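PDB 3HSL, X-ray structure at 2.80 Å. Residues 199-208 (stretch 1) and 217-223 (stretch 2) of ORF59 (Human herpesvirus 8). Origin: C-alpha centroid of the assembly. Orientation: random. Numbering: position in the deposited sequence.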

# COMPACT_ATOMS: atom_id res chain seq x y z
N SER A 199 -3.19 -7.51 -38.18
CA SER A 199 -2.82 -8.42 -39.25
C SER A 199 -1.52 -8.01 -39.89
O SER A 199 -1.08 -6.86 -39.73
CB SER A 199 -3.92 -8.55 -40.31
OG SER A 199 -4.16 -7.32 -40.93
N VAL A 200 -0.89 -8.93 -40.60
CA VAL A 200 0.36 -8.65 -41.24
C VAL A 200 0.29 -9.22 -42.62
O VAL A 200 -0.09 -10.38 -42.81
CB VAL A 200 1.55 -9.32 -40.47
CG1 VAL A 200 2.87 -8.94 -41.09
CG2 VAL A 200 1.57 -8.90 -39.03
N SER A 201 0.66 -8.39 -43.58
CA SER A 201 0.68 -8.74 -44.98
C SER A 201 2.10 -9.01 -45.42
O SER A 201 2.98 -8.18 -45.20
CB SER A 201 0.17 -7.56 -45.78
OG SER A 201 0.45 -7.77 -47.14
N GLU A 202 2.34 -10.16 -46.04
CA GLU A 202 3.68 -10.42 -46.51
C GLU A 202 3.89 -9.69 -47.85
O GLU A 202 4.98 -9.17 -48.11
CB GLU A 202 3.95 -11.92 -46.65
CG GLU A 202 5.36 -12.20 -47.16
CD GLU A 202 5.57 -13.64 -47.61
OE1 GLU A 202 6.48 -13.84 -48.44
OE2 GLU A 202 4.84 -14.56 -47.16
N THR A 203 2.85 -9.65 -48.70
CA THR A 203 2.92 -8.98 -50.00
C THR A 203 3.35 -7.53 -49.84
O THR A 203 4.38 -7.11 -50.38
CB THR A 203 1.56 -9.02 -50.75
OG1 THR A 203 1.17 -10.37 -50.99
CG2 THR A 203 1.65 -8.28 -52.09
N LEU A 204 2.56 -6.78 -49.08
CA LEU A 204 2.84 -5.39 -48.79
C LEU A 204 3.56 -5.55 -47.48
O LEU A 204 3.17 -6.42 -46.70
CB LEU A 204 1.52 -4.66 -48.54
CG LEU A 204 0.39 -4.95 -49.56
CD1 LEU A 204 -0.93 -4.32 -49.12
CD2 LEU A 204 0.76 -4.54 -51.01
N SER A 205 4.59 -4.79 -47.17
CA SER A 205 5.17 -5.04 -45.84
C SER A 205 4.37 -4.15 -44.88
O SER A 205 4.86 -3.10 -44.44
CB SER A 205 6.66 -4.77 -45.81
OG SER A 205 7.30 -5.62 -46.74
N ILE A 206 3.14 -4.58 -44.58
CA ILE A 206 2.23 -3.80 -43.75
C ILE A 206 1.44 -4.55 -42.67
O ILE A 206 0.97 -5.66 -42.89
CB ILE A 206 1.17 -3.11 -44.66
CG1 ILE A 206 1.84 -2.18 -45.66
CG2 ILE A 206 0.17 -2.33 -43.85
CD1 ILE A 206 0.86 -1.50 -46.56
N VAL A 207 1.33 -3.90 -41.52
CA VAL A 207 0.60 -4.40 -40.37
C VAL A 207 -0.53 -3.44 -40.11
O VAL A 207 -0.29 -2.23 -40.03
CB VAL A 207 1.46 -4.36 -39.14
CG1 VAL A 207 0.65 -4.73 -37.88
CG2 VAL A 207 2.64 -5.29 -39.34
N THR A 208 -1.76 -3.94 -39.99
CA THR A 208 -2.84 -3.00 -39.76
C THR A 208 -3.62 -3.32 -38.48
O THR A 208 -3.87 -4.48 -38.16
CB THR A 208 -3.79 -2.89 -40.99
OG1 THR A 208 -4.97 -3.67 -40.84
CG2 THR A 208 -3.08 -3.22 -42.28
N ILE A 217 -2.77 1.84 -40.40
CA ILE A 217 -1.84 1.17 -41.30
C ILE A 217 -0.39 1.56 -41.00
O ILE A 217 -0.07 2.74 -40.89
CB ILE A 217 -2.11 1.60 -42.77
CG1 ILE A 217 -3.60 1.51 -43.16
CG2 ILE A 217 -1.22 0.84 -43.74
CD1 ILE A 217 -4.17 0.11 -43.18
N ILE A 218 0.49 0.57 -40.87
CA ILE A 218 1.90 0.83 -40.65
C ILE A 218 2.74 -0.04 -41.58
O ILE A 218 2.55 -1.26 -41.64
CB ILE A 218 2.32 0.51 -39.20
CG1 ILE A 218 1.54 1.37 -38.20
CG2 ILE A 218 3.83 0.72 -39.04
CD1 ILE A 218 1.82 1.04 -36.76
N ASP A 219 3.66 0.56 -42.32
CA ASP A 219 4.51 -0.24 -43.18
C ASP A 219 5.88 -0.43 -42.52
O ASP A 219 6.27 0.35 -41.66
CB ASP A 219 4.61 0.31 -44.61
CG ASP A 219 5.17 1.72 -44.68
OD1 ASP A 219 5.28 2.38 -43.63
OD2 ASP A 219 5.49 2.16 -45.80
N PHE A 220 6.60 -1.48 -42.93
CA PHE A 220 7.91 -1.76 -42.35
C PHE A 220 8.90 -2.29 -43.39
O PHE A 220 8.50 -2.79 -44.44
CB PHE A 220 7.78 -2.76 -41.19
CG PHE A 220 7.14 -4.07 -41.57
CD1 PHE A 220 7.90 -5.11 -42.09
CD2 PHE A 220 5.77 -4.26 -41.42
CE1 PHE A 220 7.31 -6.32 -42.45
CE2 PHE A 220 5.18 -5.44 -41.76
CZ PHE A 220 5.95 -6.48 -42.28
N LYS A 221 10.19 -2.18 -43.10
CA LYS A 221 11.21 -2.70 -44.01
C LYS A 221 11.47 -4.14 -43.54
O LYS A 221 11.88 -4.37 -42.39
CB LYS A 221 12.49 -1.85 -44.01
N PRO A 222 11.22 -5.12 -44.43
CA PRO A 222 11.44 -6.51 -44.06
C PRO A 222 12.90 -6.93 -44.26
O PRO A 222 13.47 -6.61 -45.31
CB PRO A 222 10.53 -7.27 -45.02
CG PRO A 222 10.45 -6.40 -46.24
CD PRO A 222 10.71 -4.98 -45.81
N GLU A 223 13.49 -7.62 -43.29
CA GLU A 223 14.88 -8.07 -43.44
C GLU A 223 15.08 -9.30 -44.33
O GLU A 223 14.47 -10.35 -44.09
CB GLU A 223 15.58 -8.24 -42.09
CG GLU A 223 16.07 -6.94 -41.44
CD GLU A 223 17.22 -6.25 -42.21
OE1 GLU A 223 17.53 -6.60 -43.38
OE2 GLU A 223 17.82 -5.32 -41.62

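The two stretches meet as antiparallel neighbours in a β-sheet. Strand 206-208 runs against strand 217-219, with an angle of 158° between their N-to-C directions. Ile 206 faces Asp 219, Val 207 faces Ile 218, and Thr 208 faces Ile 217. Together the stretches bury 453 Å², both sides summed.

The polar link between them is made by backbone. Val 207 and Ile 218 form the hydrogen-bonded pair, and both residues use both backbone groups on each other. Val 207 N donates to Ile 218 O at 2.9 Å, at 169°. Ile 218 N donates to Val 207 O at 3.0 Å, with a more bent angle of 150°. A third bond lies where the strand gives way to loop: Phe 220 N donates to Ser 205 O at 2.8 Å.

Two of these acceptors also receive a CA-H contact. Ser 205 O lies 3.1 Å from Asp 219 CA, and Ile 218 O lies 3.3 Å from Ile 206 CA. Such contacts are common where antiparallel CA atoms come close. Ile 206 and Asp 219 are a non-hydrogen-bonded pair, with 4.3 Å between Ile 206 CA and Asp 219 CA.

The backbone groups of Ile 206 and Thr 208 that are not used across this seam turn to stretch 1 itself. Ser 201 N donates to Ile 206 O at 2.8 Å. Thr 208 N donates to Ser 199 O at 3.0 Å, and Ser 199 N returns a bond to Thr 208 O at 3.1 Å. Strand 206-208 therefore has hydrogen-bonded neighbours along both edges. In the intervening turn, Leu 204 N donates to the side-chain oxygen Ser 201 OG at 3.0 Å.

The side chains of Ile 206, Thr 208, Ile 217 and Asp 219 share one face of the sheet. Ile 206 CG2 meets Ile 217 CG2 at 3.5 Å, and Thr 208 CG2 lies 3.6 Å from Ile 217 CD1, methyl to methyl. The carboxylate of Asp 219 leads away, so its contact with Ile 206 is through carbon: Asp 219 CB to Ile 206 CG1, 3.9 Å.

Val 207 and Ile 218 point to the other face. Phe 220 is buried; its CA-to-CB bond points sideways, but the end of the side chain comes nearer to stretch 1. Phe 220 CE2 packs 3.5 Å from Val 207 CG2, and Phe 220 CZ lies 4.1 Å from Val 200 CG1. Ser 205 CB sits over the ring face, 3.9 Å from the Phe 220 centroid, in a CH-pi contact.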